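Local coordinates for protein CRISPR-associated endonuclease Cas1 (PDB 4XTK) that probably acts as a metal-dependent double-stranded DNA endonuclease in CRISPR adaptive immunity, working as a homodimer that joins with Cas2, at residues N187-L192 with R245-L250; T211-R216 with M307-L312; E258-E263 with M269-G274. One frame throughout, in Å; residues are numbered along the deposited sequence.

Interaction 1 of 3, residues N187-L192 with R245-L250; sequences NFANTL and RLFLNL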
ATOM      1  N   ASN E 187     -30.009   9.130  20.756  1.00 46.87           N
ATOM      2  CA  ASN E 187     -30.555  10.470  20.903  1.00 54.50           C
ATOM      3  C   ASN E 187     -29.859  11.411  19.934  1.00 49.82           C
ATOM      4  O   ASN E 187     -28.939  11.006  19.220  1.00 45.86           O
ATOM      5  CB  ASN E 187     -30.428  10.984  22.343  1.00 47.73           C
ATOM      6  CG  ASN E 187     -28.994  11.039  22.837  1.00 53.22           C
ATOM      7  OD1 ASN E 187     -28.042  11.029  22.055  1.00 50.24           O
ATOM      8  ND2 ASN E 187     -28.837  11.139  24.150  1.00 45.93           N
ATOM      9  N   PHE E 188     -30.284  12.668  19.920  1.00 48.02           N
ATOM     10  CA  PHE E 188     -29.779  13.617  18.935  1.00 47.38           C
ATOM     11  C   PHE E 188     -28.269  13.814  19.051  1.00 47.13           C
ATOM     12  O   PHE E 188     -27.543  13.652  18.072  1.00 46.66           O
ATOM     13  CB  PHE E 188     -30.495  14.960  19.078  1.00 49.56           C
ATOM     14  CG  PHE E 188     -31.961  14.900  18.772  1.00 50.27           C
ATOM     15  CD1 PHE E 188     -32.448  14.027  17.814  1.00 51.22           C
ATOM     16  CD2 PHE E 188     -32.854  15.719  19.440  1.00 52.29           C
ATOM     17  CE1 PHE E 188     -33.797  13.975  17.525  1.00 54.21           C
ATOM     18  CE2 PHE E 188     -34.207  15.669  19.160  1.00 55.15           C
ATOM     19  CZ  PHE E 188     -34.677  14.796  18.199  1.00 56.16           C
ATOM     20  N   ALA E 189     -27.809  14.141  20.254  1.00 45.73           N
ATOM     21  CA  ALA E 189     -26.417  14.511  20.479  1.00 45.22           C
ATOM     22  C   ALA E 189     -25.439  13.399  20.100  1.00 45.75           C
ATOM     23  O   ALA E 189     -24.427  13.660  19.455  1.00 44.93           O
ATOM     24  CB  ALA E 189     -26.212  14.918  21.929  1.00 43.88           C
ATOM     25  N   ASN E 190     -25.735  12.163  20.489  1.00 41.37           N
ATOM     26  CA  ASN E 190     -24.837  11.063  20.171  1.00 40.69           C
ATOM     27  C   ASN E 190     -24.847  10.709  18.682  1.00 46.53           C
ATOM     28  O   ASN E 190     -23.859  10.191  18.155  1.00 53.57           O
ATOM     29  CB  ASN E 190     -25.168   9.828  21.011  1.00 45.77           C
ATOM     30  CG  ASN E 190     -24.712   9.974  22.450  1.00 52.79           C
ATOM     31  OD1 ASN E 190     -23.516  10.022  22.726  1.00 54.02           O
ATOM     32  ND2 ASN E 190     -25.661  10.026  23.375  1.00 48.71           N
ATOM     33  N   THR E 191     -25.949  10.995  18.002  1.00 44.24           N
ATOM     34  CA  THR E 191     -25.999  10.826  16.554  1.00 45.03           C
ATOM     35  C   THR E 191     -25.028  11.792  15.882  1.00 44.53           C
ATOM     36  O   THR E 191     -24.368  11.448  14.901  1.00 51.33           O
ATOM     37  CB  THR E 191     -27.412  11.061  16.004  1.00 49.09           C
ATOM     38  OG1 THR E 191     -28.304  10.091  16.562  1.00 53.59           O
ATOM     39  CG2 THR E 191     -27.423  10.943  14.484  1.00 46.60           C
ATOM     40  N   LEU E 192     -24.947  13.002  16.426  1.00 44.86           N
ATOM     41  CA  LEU E 192     -24.042  14.017  15.909  1.00 45.20           C
ATOM     42  C   LEU E 192     -22.583  13.702  16.233  1.00 40.34           C
ATOM     43  O   LEU E 192     -21.728  13.718  15.343  1.00 41.27           O
ATOM     44  CB  LEU E 192     -24.417  15.392  16.460  1.00 47.70           C
ATOM     45  CG  LEU E 192     -25.700  15.985  15.881  1.00 47.38           C
ATOM     46  CD1 LEU E 192     -26.091  17.221  16.657  1.00 51.47           C
ATOM     47  CD2 LEU E 192     -25.528  16.311  14.401  1.00 46.22           C
ATOM     48  N   ARG E 245     -16.592  21.263  19.304  1.00 49.72           N
ATOM     49  CA  ARG E 245     -16.853  22.659  18.988  1.00 51.66           C
ATOM     50  C   ARG E 245     -17.988  22.765  17.975  1.00 47.21           C
ATOM     51  O   ARG E 245     -18.881  23.603  18.105  1.00 49.82           O
ATOM     52  CB  ARG E 245     -15.593  23.337  18.446  1.00 57.93           C
ATOM     53  CG  ARG E 245     -15.849  24.691  17.794  1.00 70.79           C
ATOM     54  CD  ARG E 245     -14.570  25.504  17.708  1.00 83.93           C
ATOM     55  NE  ARG E 245     -14.015  25.778  19.032  1.00 90.86           N
ATOM     56  CZ  ARG E 245     -12.735  25.622  19.358  1.00 90.36           C
ATOM     57  NH1 ARG E 245     -11.865  25.191  18.450  1.00 83.36           N
ATOM     58  NH2 ARG E 245     -12.325  25.898  20.591  1.00 92.19           N
ATOM     59  N   LEU E 246     -17.952  21.890  16.978  1.00 46.47           N
ATOM     60  CA  LEU E 246     -18.964  21.865  15.935  1.00 52.45           C
ATOM     61  C   LEU E 246     -20.323  21.457  16.501  1.00 57.99           C
ATOM     62  O   LEU E 246     -21.352  22.025  16.138  1.00 56.19           O
ATOM     63  CB  LEU E 246     -18.540  20.911  14.825  1.00 48.92           C
ATOM     64  CG  LEU E 246     -19.204  21.043  13.466  1.00 62.92           C
ATOM     65  CD1 LEU E 246     -19.009  22.453  12.943  1.00 60.65           C
ATOM     66  CD2 LEU E 246     -18.599  20.022  12.521  1.00 66.81           C
ATOM     67  N   PHE E 247     -20.314  20.476  17.399  1.00 59.86           N
ATOM     68  CA  PHE E 247     -21.546  19.972  18.005  1.00 50.84           C
ATOM     69  C   PHE E 247     -22.261  21.047  18.811  1.00 53.54           C
ATOM     70  O   PHE E 247     -23.470  21.241  18.666  1.00 46.02           O
ATOM     71  CB  PHE E 247     -21.251  18.759  18.893  1.00 40.82           C
ATOM     72  CG  PHE E 247     -22.294  18.513  19.938  1.00 45.97           C
ATOM     73  CD1 PHE E 247     -23.547  18.037  19.588  1.00 47.59           C
ATOM     74  CD2 PHE E 247     -22.025  18.765  21.274  1.00 48.60           C
ATOM     75  CE1 PHE E 247     -24.516  17.821  20.554  1.00 53.03           C
ATOM     76  CE2 PHE E 247     -22.992  18.546  22.247  1.00 52.28           C
ATOM     77  CZ  PHE E 247     -24.236  18.074  21.885  1.00 52.64           C
ATOM     78  N   LEU E 248     -21.508  21.739  19.660  1.00 57.18           N
ATOM     79  CA  LEU E 248     -22.051  22.830  20.463  1.00 50.97           C
ATOM     80  C   LEU E 248     -22.578  23.961  19.578  1.00 56.51           C
ATOM     81  O   LEU E 248     -23.721  24.398  19.720  1.00 56.79           O
ATOM     82  CB  LEU E 248     -20.987  23.375  21.421  1.00 46.26           C
ATOM     83  CG  LEU E 248     -20.616  22.549  22.657  1.00 48.36           C
ATOM     84  CD1 LEU E 248     -19.516  23.245  23.450  1.00 44.36           C
ATOM     85  CD2 LEU E 248     -21.831  22.295  23.531  1.00 44.29           C
ATOM     86  N   ASN E 249     -21.736  24.428  18.664  1.00 61.40           N
ATOM     87  CA  ASN E 249     -22.093  25.548  17.806  1.00 66.14           C
ATOM     88  C   ASN E 249     -23.355  25.283  16.999  1.00 65.92           C
ATOM     89  O   ASN E 249     -24.220  26.147  16.892  1.00 67.52           O
ATOM     90  CB  ASN E 249     -20.934  25.886  16.867  1.00 67.31           C
ATOM     91  CG  ASN E 249     -19.777  26.547  17.588  1.00 72.13           C
ATOM     92  OD1 ASN E 249     -19.825  26.753  18.802  1.00 75.80           O
ATOM     93  ND2 ASN E 249     -18.726  26.873  16.846  1.00 76.33           N
ATOM     94  N   LEU E 250     -23.471  24.080  16.452  1.00 60.43           N
ATOM     95  CA  LEU E 250     -24.600  23.772  15.583  1.00 61.49           C
ATOM     96  C   LEU E 250     -25.925  23.594  16.343  1.00 64.10           C
ATOM     97  O   LEU E 250     -26.969  24.051  15.869  1.00 68.83           O
ATOM     98  CB  LEU E 250     -24.283  22.528  14.750  1.00 59.52           C
ATOM     99  CG  LEU E 250     -23.247  22.792  13.647  1.00 60.71           C
ATOM    100  CD1 LEU E 250     -22.928  21.529  12.861  1.00 57.63           C
ATOM    101  CD2 LEU E 250     -23.710  23.904  12.710  1.00 60.46           C
TER

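Interaction 2 of 3, residues T211-R216 with M307-L312; sequences THLDPR and MELHKL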
ATOM      1  N   THR E 211       1.516  10.373   4.456  1.00 41.18           N
ATOM      2  CA  THR E 211       2.772  10.259   5.208  1.00 42.71           C
ATOM      3  C   THR E 211       3.492   8.935   4.967  1.00 40.08           C
ATOM      4  O   THR E 211       3.115   8.149   4.095  1.00 42.05           O
ATOM      5  CB  THR E 211       2.568  10.382   6.735  1.00 40.12           C
ATOM      6  OG1 THR E 211       1.931   9.197   7.231  1.00 36.24           O
ATOM      7  CG2 THR E 211       1.751  11.619   7.080  1.00 32.29           C
ATOM      8  N   HIS E 212       4.550   8.717   5.739  1.00 34.58           N
ATOM      9  CA  HIS E 212       5.320   7.481   5.686  1.00 36.04           C
ATOM     10  C   HIS E 212       4.816   6.476   6.718  1.00 39.80           C
ATOM     11  O   HIS E 212       5.397   5.399   6.882  1.00 35.65           O
ATOM     12  CB  HIS E 212       6.805   7.761   5.919  1.00 36.22           C
ATOM     13  CG  HIS E 212       7.438   8.598   4.855  1.00 37.53           C
ATOM     14  ND1 HIS E 212       8.393   9.551   5.133  1.00 46.42           N
ATOM     15  CD2 HIS E 212       7.262   8.623   3.513  1.00 40.51           C
ATOM     16  CE1 HIS E 212       8.774  10.135   4.009  1.00 45.25           C
ATOM     17  NE2 HIS E 212       8.102   9.589   3.011  1.00 43.98           N
ATOM     18  N   LEU E 213       3.750   6.846   7.427  1.00 37.37           N
ATOM     19  CA  LEU E 213       3.146   5.979   8.438  1.00 32.06           C
ATOM     20  C   LEU E 213       2.180   4.983   7.821  1.00 32.27           C
ATOM     21  O   LEU E 213       1.566   5.259   6.796  1.00 38.67           O
ATOM     22  CB  LEU E 213       2.422   6.810   9.497  1.00 30.95           C
ATOM     23  CG  LEU E 213       3.282   7.705  10.393  1.00 35.17           C
ATOM     24  CD1 LEU E 213       2.463   8.881  10.930  1.00 29.39           C
ATOM     25  CD2 LEU E 213       3.867   6.892  11.539  1.00 31.01           C
ATOM     26  N   ASP E 214       2.068   3.812   8.436  1.00 39.71           N
ATOM     27  CA  ASP E 214       0.999   2.883   8.095  1.00 37.60           C
ATOM     28  C   ASP E 214      -0.110   2.963   9.141  1.00 41.80           C
ATOM     29  O   ASP E 214       0.141   2.819  10.344  1.00 42.54           O
ATOM     30  CB  ASP E 214       1.512   1.451   7.979  1.00 43.54           C
ATOM     31  CG  ASP E 214       0.468   0.506   7.405  1.00 56.41           C
ATOM     32  OD1 ASP E 214      -0.483   0.154   8.133  1.00 64.63           O
ATOM     33  OD2 ASP E 214       0.594   0.118   6.224  1.00 57.23           O
ATOM     34  N   PRO E 215      -1.344   3.200   8.676  1.00 38.08           N
ATOM     35  CA  PRO E 215      -2.556   3.387   9.484  1.00 36.84           C
ATOM     36  C   PRO E 215      -3.039   2.118  10.190  1.00 36.93           C
ATOM     37  O   PRO E 215      -3.859   2.217  11.102  1.00 41.69           O
ATOM     38  CB  PRO E 215      -3.585   3.850   8.453  1.00 35.88           C
ATOM     39  CG  PRO E 215      -3.144   3.205   7.194  1.00 36.00           C
ATOM     40  CD  PRO E 215      -1.645   3.210   7.235  1.00 33.14           C
ATOM     41  N   ARG E 216      -2.548   0.952   9.776  1.00 37.68           N
ATOM     42  CA  ARG E 216      -3.045  -0.312  10.325  1.00 32.21           C
ATOM     43  C   ARG E 216      -2.434  -0.682  11.671  1.00 31.56           C
ATOM     44  O   ARG E 216      -2.913  -1.593  12.334  1.00 41.08           O
ATOM     45  CB  ARG E 216      -2.822  -1.444   9.329  1.00 31.29           C
ATOM     46  CG  ARG E 216      -3.745  -1.324   8.142  1.00 38.57           C
ATOM     47  CD  ARG E 216      -3.332  -2.210   7.001  1.00 38.37           C
ATOM     48  NE  ARG E 216      -2.032  -1.843   6.459  1.00 32.84           N
ATOM     49  CZ  ARG E 216      -1.570  -2.300   5.302  1.00 38.11           C
ATOM     50  NH1 ARG E 216      -2.320  -3.120   4.574  1.00 37.43           N
ATOM     51  NH2 ARG E 216      -0.372  -1.937   4.867  1.00 35.80           N
ATOM     52  N   MET E 307       0.876  17.940  11.617  1.00 52.59           N
ATOM     53  CA  MET E 307       2.038  18.148  12.471  1.00 45.15           C
ATOM     54  C   MET E 307       2.192  17.032  13.497  1.00 49.65           C
ATOM     55  O   MET E 307       3.307  16.587  13.780  1.00 58.92           O
ATOM     56  CB  MET E 307       1.946  19.495  13.182  1.00 42.38           C
ATOM     57  CG  MET E 307       2.183  20.695  12.282  1.00 73.95           C
ATOM     58  SD  MET E 307       2.074  22.252  13.185  1.00 94.24           S
ATOM     59  CE  MET E 307       2.997  21.822  14.662  1.00 84.96           C
ATOM     60  N   GLU E 308       1.069  16.583  14.044  1.00 44.33           N
ATOM     61  CA  GLU E 308       1.074  15.517  15.038  1.00 42.43           C
ATOM     62  C   GLU E 308       1.557  14.210  14.419  1.00 44.53           C
ATOM     63  O   GLU E 308       2.278  13.434  15.052  1.00 47.22           O
ATOM     64  CB  GLU E 308      -0.320  15.340  15.643  1.00 40.43           C
ATOM     65  CG  GLU E 308      -0.341  14.481  16.890  1.00 56.56           C
ATOM     66  CD  GLU E 308       0.472  15.080  18.024  1.00 69.33           C
ATOM     67  OE1 GLU E 308       0.576  16.325  18.096  1.00 74.75           O
ATOM     68  OE2 GLU E 308       0.998  14.303  18.851  1.00 71.24           O
ATOM     69  N   LEU E 309       1.162  13.981  13.173  1.00 42.98           N
ATOM     70  CA  LEU E 309       1.616  12.818  12.429  1.00 41.48           C
ATOM     71  C   LEU E 309       3.120  12.877  12.193  1.00 45.98           C
ATOM     72  O   LEU E 309       3.816  11.865  12.309  1.00 41.38           O
ATOM     73  CB  LEU E 309       0.881  12.726  11.100  1.00 46.32           C
ATOM     74  CG  LEU E 309      -0.613  12.456  11.224  1.00 50.07           C
ATOM     75  CD1 LEU E 309      -1.244  12.493   9.843  1.00 39.95           C
ATOM     76  CD2 LEU E 309      -0.863  11.120  11.930  1.00 28.09           C
ATOM     77  N   HIS E 310       3.617  14.065  11.872  1.00 35.51           N
ATOM     78  CA  HIS E 310       5.041  14.233  11.642  1.00 50.19           C
ATOM     79  C   HIS E 310       5.818  14.050  12.943  1.00 53.30           C
ATOM     80  O   HIS E 310       6.963  13.601  12.933  1.00 53.94           O
ATOM     81  CB  HIS E 310       5.342  15.603  11.035  1.00 46.90           C
ATOM     82  CG  HIS E 310       6.767  15.767  10.604  1.00 61.00           C
ATOM     83  ND1 HIS E 310       7.357  14.951   9.663  1.00 65.20           N
ATOM     84  CD2 HIS E 310       7.722  16.640  10.998  1.00 65.92           C
ATOM     85  CE1 HIS E 310       8.613  15.322   9.490  1.00 68.23           C
ATOM     86  NE2 HIS E 310       8.861  16.345  10.287  1.00 70.46           N
ATOM     87  N   LYS E 311       5.185  14.404  14.060  1.00 54.87           N
ATOM     88  CA  LYS E 311       5.783  14.228  15.381  1.00 54.01           C
ATOM     89  C   LYS E 311       5.972  12.753  15.688  1.00 48.65           C
ATOM     90  O   LYS E 311       6.963  12.349  16.286  1.00 48.56           O
ATOM     91  CB  LYS E 311       4.916  14.870  16.465  1.00 55.65           C
ATOM     92  CG  LYS E 311       5.541  16.075  17.149  1.00 64.05           C
ATOM     93  CD  LYS E 311       4.584  16.677  18.180  1.00 74.70           C
ATOM     94  CE  LYS E 311       3.740  17.806  17.587  1.00 76.41           C
ATOM     95  NZ  LYS E 311       4.563  18.952  17.097  1.00 80.95           N
ATOM     96  N   LEU E 312       5.000  11.950  15.282  1.00 47.04           N
ATOM     97  CA  LEU E 312       5.076  10.519  15.498  1.00 46.52           C
ATOM     98  C   LEU E 312       6.152   9.922  14.601  1.00 48.95           C
ATOM     99  O   LEU E 312       6.886   9.022  15.012  1.00 51.94           O
ATOM    100  CB  LEU E 312       3.724   9.858  15.231  1.00 40.42           C
ATOM    101  CG  LEU E 312       3.704   8.345  15.436  1.00 41.70           C
ATOM    102  CD1 LEU E 312       4.118   7.996  16.867  1.00 39.39           C
ATOM    103  CD2 LEU E 312       2.335   7.772  15.086  1.00 31.57           C
TER

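Interaction 3 of 3, residues E258-E263 with M269-G274; sequences EKHFDE and MLNDEG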
ATOM      1  N   GLU E 258     -34.143  19.306  15.630  1.00 58.26           N
ATOM      2  CA  GLU E 258     -34.942  18.088  15.540  1.00 62.53           C
ATOM      3  C   GLU E 258     -35.501  17.822  14.140  1.00 66.68           C
ATOM      4  O   GLU E 258     -35.889  16.696  13.827  1.00 68.51           O
ATOM      5  CB  GLU E 258     -36.094  18.133  16.551  1.00 65.03           C
ATOM      6  CG  GLU E 258     -37.011  19.348  16.425  1.00 75.30           C
ATOM      7  CD  GLU E 258     -36.445  20.594  17.085  1.00 79.16           C
ATOM      8  OE1 GLU E 258     -35.325  20.526  17.640  1.00 80.04           O
ATOM      9  OE2 GLU E 258     -37.122  21.644  17.041  1.00 79.87           O
ATOM     10  N   LYS E 259     -35.537  18.845  13.294  1.00 62.88           N
ATOM     11  CA  LYS E 259     -36.048  18.664  11.940  1.00 65.84           C
ATOM     12  C   LYS E 259     -35.068  17.885  11.065  1.00 64.03           C
ATOM     13  O   LYS E 259     -35.416  17.448   9.967  1.00 65.45           O
ATOM     14  CB  LYS E 259     -36.374  20.021  11.306  1.00 76.25           C
ATOM     15  CG  LYS E 259     -35.234  20.670  10.541  1.00 76.54           C
ATOM     16  CD  LYS E 259     -35.622  22.080  10.116  1.00 84.23           C
ATOM     17  CE  LYS E 259     -34.565  22.709   9.227  1.00 82.47           C
ATOM     18  NZ  LYS E 259     -34.798  24.167   9.043  1.00 84.01           N
ATOM     19  N   HIS E 260     -33.847  17.705  11.562  1.00 61.23           N
ATOM     20  CA  HIS E 260     -32.780  17.061  10.802  1.00 65.13           C
ATOM     21  C   HIS E 260     -32.594  15.563  11.083  1.00 70.55           C
ATOM     22  O   HIS E 260     -31.633  14.958  10.601  1.00 65.66           O
ATOM     23  CB  HIS E 260     -31.461  17.795  11.046  1.00 67.20           C
ATOM     24  CG  HIS E 260     -31.467  19.208  10.557  1.00 69.79           C
ATOM     25  ND1 HIS E 260     -31.601  20.288  11.401  1.00 73.27           N
ATOM     26  CD2 HIS E 260     -31.385  19.716   9.305  1.00 70.99           C
ATOM     27  CE1 HIS E 260     -31.586  21.402  10.692  1.00 74.79           C
ATOM     28  NE2 HIS E 260     -31.457  21.083   9.417  1.00 73.21           N
ATOM     29  N   PHE E 261     -33.483  14.968  11.877  1.00 70.27           N
ATOM     30  CA  PHE E 261     -33.333  13.557  12.233  1.00 70.21           C
ATOM     31  C   PHE E 261     -34.528  12.685  11.841  1.00 71.30           C
ATOM     32  O   PHE E 261     -35.665  13.152  11.810  1.00 76.30           O
ATOM     33  CB  PHE E 261     -33.089  13.416  13.736  1.00 69.31           C
ATOM     34  CG  PHE E 261     -31.835  14.086  14.220  1.00 60.17           C
ATOM     35  CD1 PHE E 261     -31.841  15.431  14.572  1.00 52.31           C
ATOM     36  CD2 PHE E 261     -30.654  13.366  14.346  1.00 51.13           C
ATOM     37  CE1 PHE E 261     -30.691  16.047  15.028  1.00 49.91           C
ATOM     38  CE2 PHE E 261     -29.498  13.973  14.805  1.00 48.22           C
ATOM     39  CZ  PHE E 261     -29.517  15.316  15.148  1.00 49.39           C
ATOM     40  N   ASP E 262     -34.252  11.411  11.567  1.00 74.94           N
ATOM     41  CA  ASP E 262     -35.283  10.412  11.253  1.00 79.09           C
ATOM     42  C   ASP E 262     -35.161   9.190  12.170  1.00 71.63           C
ATOM     43  O   ASP E 262     -34.060   8.859  12.617  1.00 63.33           O
ATOM     44  CB  ASP E 262     -35.175   9.968   9.793  1.00 91.87           C
ATOM     45  CG  ASP E 262     -35.323  11.116   8.815  1.00 99.06           C
ATOM     46  OD1 ASP E 262     -35.987  12.118   9.154  1.00 98.75           O
ATOM     47  OD2 ASP E 262     -34.755  11.016   7.708  1.00104.50           O
ATOM     48  N   GLU E 263     -36.276   8.508  12.436  1.00 76.26           N
ATOM     49  CA  GLU E 263     -36.248   7.375  13.363  1.00 88.85           C
ATOM     50  C   GLU E 263     -35.765   6.054  12.742  1.00101.66           C
ATOM     51  O   GLU E 263     -35.283   5.172  13.457  1.00109.69           O
ATOM     52  CB  GLU E 263     -37.632   7.161  13.985  1.00 91.28           C
ATOM     53  CG  GLU E 263     -37.623   6.157  15.141  1.00 99.31           C
ATOM     54  CD  GLU E 263     -38.971   5.496  15.390  1.00111.32           C
ATOM     55  OE1 GLU E 263     -39.964   5.869  14.726  1.00112.76           O
ATOM     56  OE2 GLU E 263     -39.031   4.596  16.254  1.00117.64           O
ATOM     57  N   MET E 269     -31.240   8.502  12.830  1.00 78.06           N
ATOM     58  CA  MET E 269     -30.187   8.919  11.912  1.00 78.98           C
ATOM     59  C   MET E 269     -30.337  10.378  11.477  1.00 75.35           C
ATOM     60  O   MET E 269     -31.422  10.962  11.534  1.00 72.98           O
ATOM     61  CB  MET E 269     -30.160   7.983  10.689  1.00 91.91           C
ATOM     62  CG  MET E 269     -30.209   8.665   9.321  1.00 98.04           C
ATOM     63  SD  MET E 269     -30.225   7.527   7.916  1.00145.74           S
ATOM     64  CE  MET E 269     -28.519   6.978   7.889  1.00 53.38           C
ATOM     65  N   LEU E 270     -29.217  10.964  11.071  1.00 70.70           N
ATOM     66  CA  LEU E 270     -29.178  12.306  10.511  1.00 61.18           C
ATOM     67  C   LEU E 270     -29.626  12.262   9.050  1.00 62.79           C
ATOM     68  O   LEU E 270     -29.054  11.518   8.257  1.00 62.20           O
ATOM     69  CB  LEU E 270     -27.755  12.856  10.636  1.00 53.13           C
ATOM     70  CG  LEU E 270     -27.428  14.343  10.552  1.00 52.82           C
ATOM     71  CD1 LEU E 270     -28.212  15.127  11.579  1.00 48.14           C
ATOM     72  CD2 LEU E 270     -25.931  14.523  10.773  1.00 53.64           C
ATOM     73  N   ASN E 271     -30.645  13.036   8.681  1.00 54.16           N
ATOM     74  CA  ASN E 271     -31.076  13.049   7.281  1.00 67.32           C
ATOM     75  C   ASN E 271     -30.052  13.749   6.386  1.00 64.35           C
ATOM     76  O   ASN E 271     -29.121  14.393   6.879  1.00 55.18           O
ATOM     77  CB  ASN E 271     -32.472  13.672   7.107  1.00 60.79           C
ATOM     78  CG  ASN E 271     -32.555  15.115   7.575  1.00 77.85           C
ATOM     79  OD1 ASN E 271     -31.611  15.892   7.442  1.00 84.00           O
ATOM     80  ND2 ASN E 271     -33.716  15.487   8.107  1.00 76.88           N
ATOM     81  N   ASP E 272     -30.192  13.552   5.078  1.00 72.16           N
ATOM     82  CA  ASP E 272     -29.251  14.078   4.091  1.00 81.96           C
ATOM     83  C   ASP E 272     -28.979  15.585   4.201  1.00 76.82           C
ATOM     84  O   ASP E 272     -27.830  16.010   4.069  1.00 85.93           O
ATOM     85  CB  ASP E 272     -29.741  13.737   2.679  1.00 88.82           C
ATOM     86  CG  ASP E 272     -29.736  12.241   2.408  1.00 92.79           C
ATOM     87  OD1 ASP E 272     -28.839  11.548   2.932  1.00 97.75           O
ATOM     88  OD2 ASP E 272     -30.617  11.757   1.667  1.00 98.14           O
ATOM     89  N   GLU E 273     -30.014  16.390   4.440  1.00 61.13           N
ATOM     90  CA  GLU E 273     -29.805  17.818   4.663  1.00 61.40           C
ATOM     91  C   GLU E 273     -28.985  18.048   5.935  1.00 69.21           C
ATOM     92  O   GLU E 273     -28.038  18.840   5.938  1.00 74.11           O
ATOM     93  CB  GLU E 273     -31.138  18.572   4.735  1.00 82.31           C
ATOM     94  CG  GLU E 273     -32.340  17.716   5.106  1.00 97.97           C
ATOM     95  CD  GLU E 273     -33.597  18.535   5.359  1.00111.32           C
ATOM     96  OE1 GLU E 273     -33.473  19.751   5.612  1.00118.77           O
ATOM     97  OE2 GLU E 273     -34.707  17.960   5.327  1.00113.00           O
ATOM     98  N   GLY E 274     -29.335  17.340   7.006  1.00 65.96           N
ATOM     99  CA  GLY E 274     -28.590  17.418   8.250  1.00 57.66           C
ATOM    100  C   GLY E 274     -27.148  16.972   8.082  1.00 59.97           C
ATOM    101  O   GLY E 274     -26.236  17.510   8.718  1.00 56.95           O
TER

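Interaction 1 of 3, residues N187-L192 with R245-L250
Phe247 reaches across from helix 230-252 to Ala189 and Leu192 of helix 188-208. With CG anti to the backbone N (chi1 157°), the ring is carried out from its own helix toward the other. The two partners meet it differently. Leu192 brings CD1 to the rim of the ring, close to the ring plane and 4.0 Å from Phe247 CD1, and the two side chains cross at about a right angle. The methyl of Ala189 comes in obliquely further along, with CB 3.6 Å from Phe247 CE1. No hydrogen bond spans the contact, so its grip is purely apolar.

The helix carrying Ala189 and Leu192 is capped by Asn187, where OD1 accepts from the backbone N of Asn190 at 3.0 Å and also from that residue's ND2, the two donors arriving from opposite faces of the amide plane. On the far helix, Leu246 turns to a third one, helix 272-287, where it touches Phe278. The contact is apolar packing of helix 188-208 against helix 230-252, one phenylalanine ring meeting two side chains of the first, within the largely helical C-terminal domain of Cas1.

Interaction 2 of 3, residues T211-R216 with M307-L312
Leu213 is the centre of this contact, its two methyls divided between two leucines of helix 301-316. CD1 rests 3.6 Å from the backbone oxygen of Leu309 (atom O) and also meets that residue's side chain, where Leu213 CD1 and Leu309 CD2 are 4.1 Å apart. The other branch serves the next turn of the helix: Leu213 CD2 lies 4.0 Å from Leu312 CD2. Leu312 has CG anti to its own backbone N (chi1 -180°), which swings the isobutyl group toward the loop. Thr211 adds a lighter touch, its CG2 reaching Leu309 CD1 at 4.2 Å with the side chains at about a right angle.

In the next shell, hydrogen bonds fix the loop that presents these groups. Thr211 OG1 accepts from Leu213 N at 3.0 Å in an ST turn, and this hydroxyl is also bonded to the backbone oxygen of Ile208. Asp214 then forms an Asx turn by accepting from Arg216 N through OD1. The same carboxylate is gripped side-on by the Arg216 guanidinium: NE meets OD1 on its syn lone pair, and Arg216 NH2 meets Asp214 OD2 at 2.6 Å, also syn. Arg216 NH2 makes a further salt bridge to Asp214 of the second subunit, so this end of the loop belongs to the dimer interface. Leu230 of helix 230-252 packs on Leu213 and Leu312, and Ile234 on Leu309.

The chemistry is thus divided: between loop and helix there is apolar packing without a hydrogen bond, while polar bonds shape the loop and, through the paired charges, probably tie its geometry to that of the partner subunit.

Interaction 3 of 3, residues E258-E263 with M269-G274
The backbone of His260 meets Asn271 at the point where a short hairpin passes into a helix. His260 O accepts from Asn271 N at 2.9 Å, with the donor tilted 30° from the carbonyl plane. One step further into the hairpin, Asp262 and Met269 form a hydrogen-bonded pair with both links made: Asp262 N gives to Met269 O, and Met269 N gives to Asp262 O, each at 2.9 Å. Phe261 and Leu270 between them make the non-hydrogen-bonded pair, where Phe261 CA comes within 3.3 Å of Met269 O as a CA-H...O contact.

These pairs make up a two-stranded antiparallel hairpin, 261-262 with 269-270, whose second strand leads into helix 272-287. Asn271 is the N-cap of that helix. Its CG lies between the backbone N and the carbonyl carbon (chi1 60°), and from there OD1 accepts from Gly274 N at 2.7 Å, nearly head-on to the carbonyl. The amide's other end points back across the contact, where ND2 gives a weak bond to Lys259 O at 3.2 Å. A single side chain therefore caps the helix and reaches the 3-10 turn 258-260 ahead of the first strand.

The imidazole of His260 finds its polar partner outside the pair of segments, ND1 bonding to the backbone N of Asn257. Lys259 CG lies above the centre of one face of this ring, and His260 CD2 passes 3.8 Å from Gly274 CA. On the apolar side of the hairpin, Leu270 CD1 sits over a face of the Phe261 ring, displaced toward the rim, in a CH-pi contact. Glu258 forms salt bridges with Arg254 and Arg174, and Leu270 O accepts from Lys275 NZ.

Interactions 1 and 3 form one continuous patch, their centres about 12 Å apart. The ring of Phe261 joins them: Phe188 CD1 lies 3.6 Å from Phe261 CD1, Thr191 CG2 3.7 Å from Phe261 CE2, and Leu192 CG 3.9 Å from Phe261 CZ. The hairpin thus rests on the first turn of helix 188-208, where Leu192 also meets Phe247 of 245-250. Interaction 2 stands apart, its centre about 28 Å from that of interaction 1 and 35 Å from that of interaction 3. It is also the nearest to the probable manganese site, with Leu312 about 11 Å from His221 and Leu309 about 11 Å from Glu236, side chain to side chain; the other two lie away from that site.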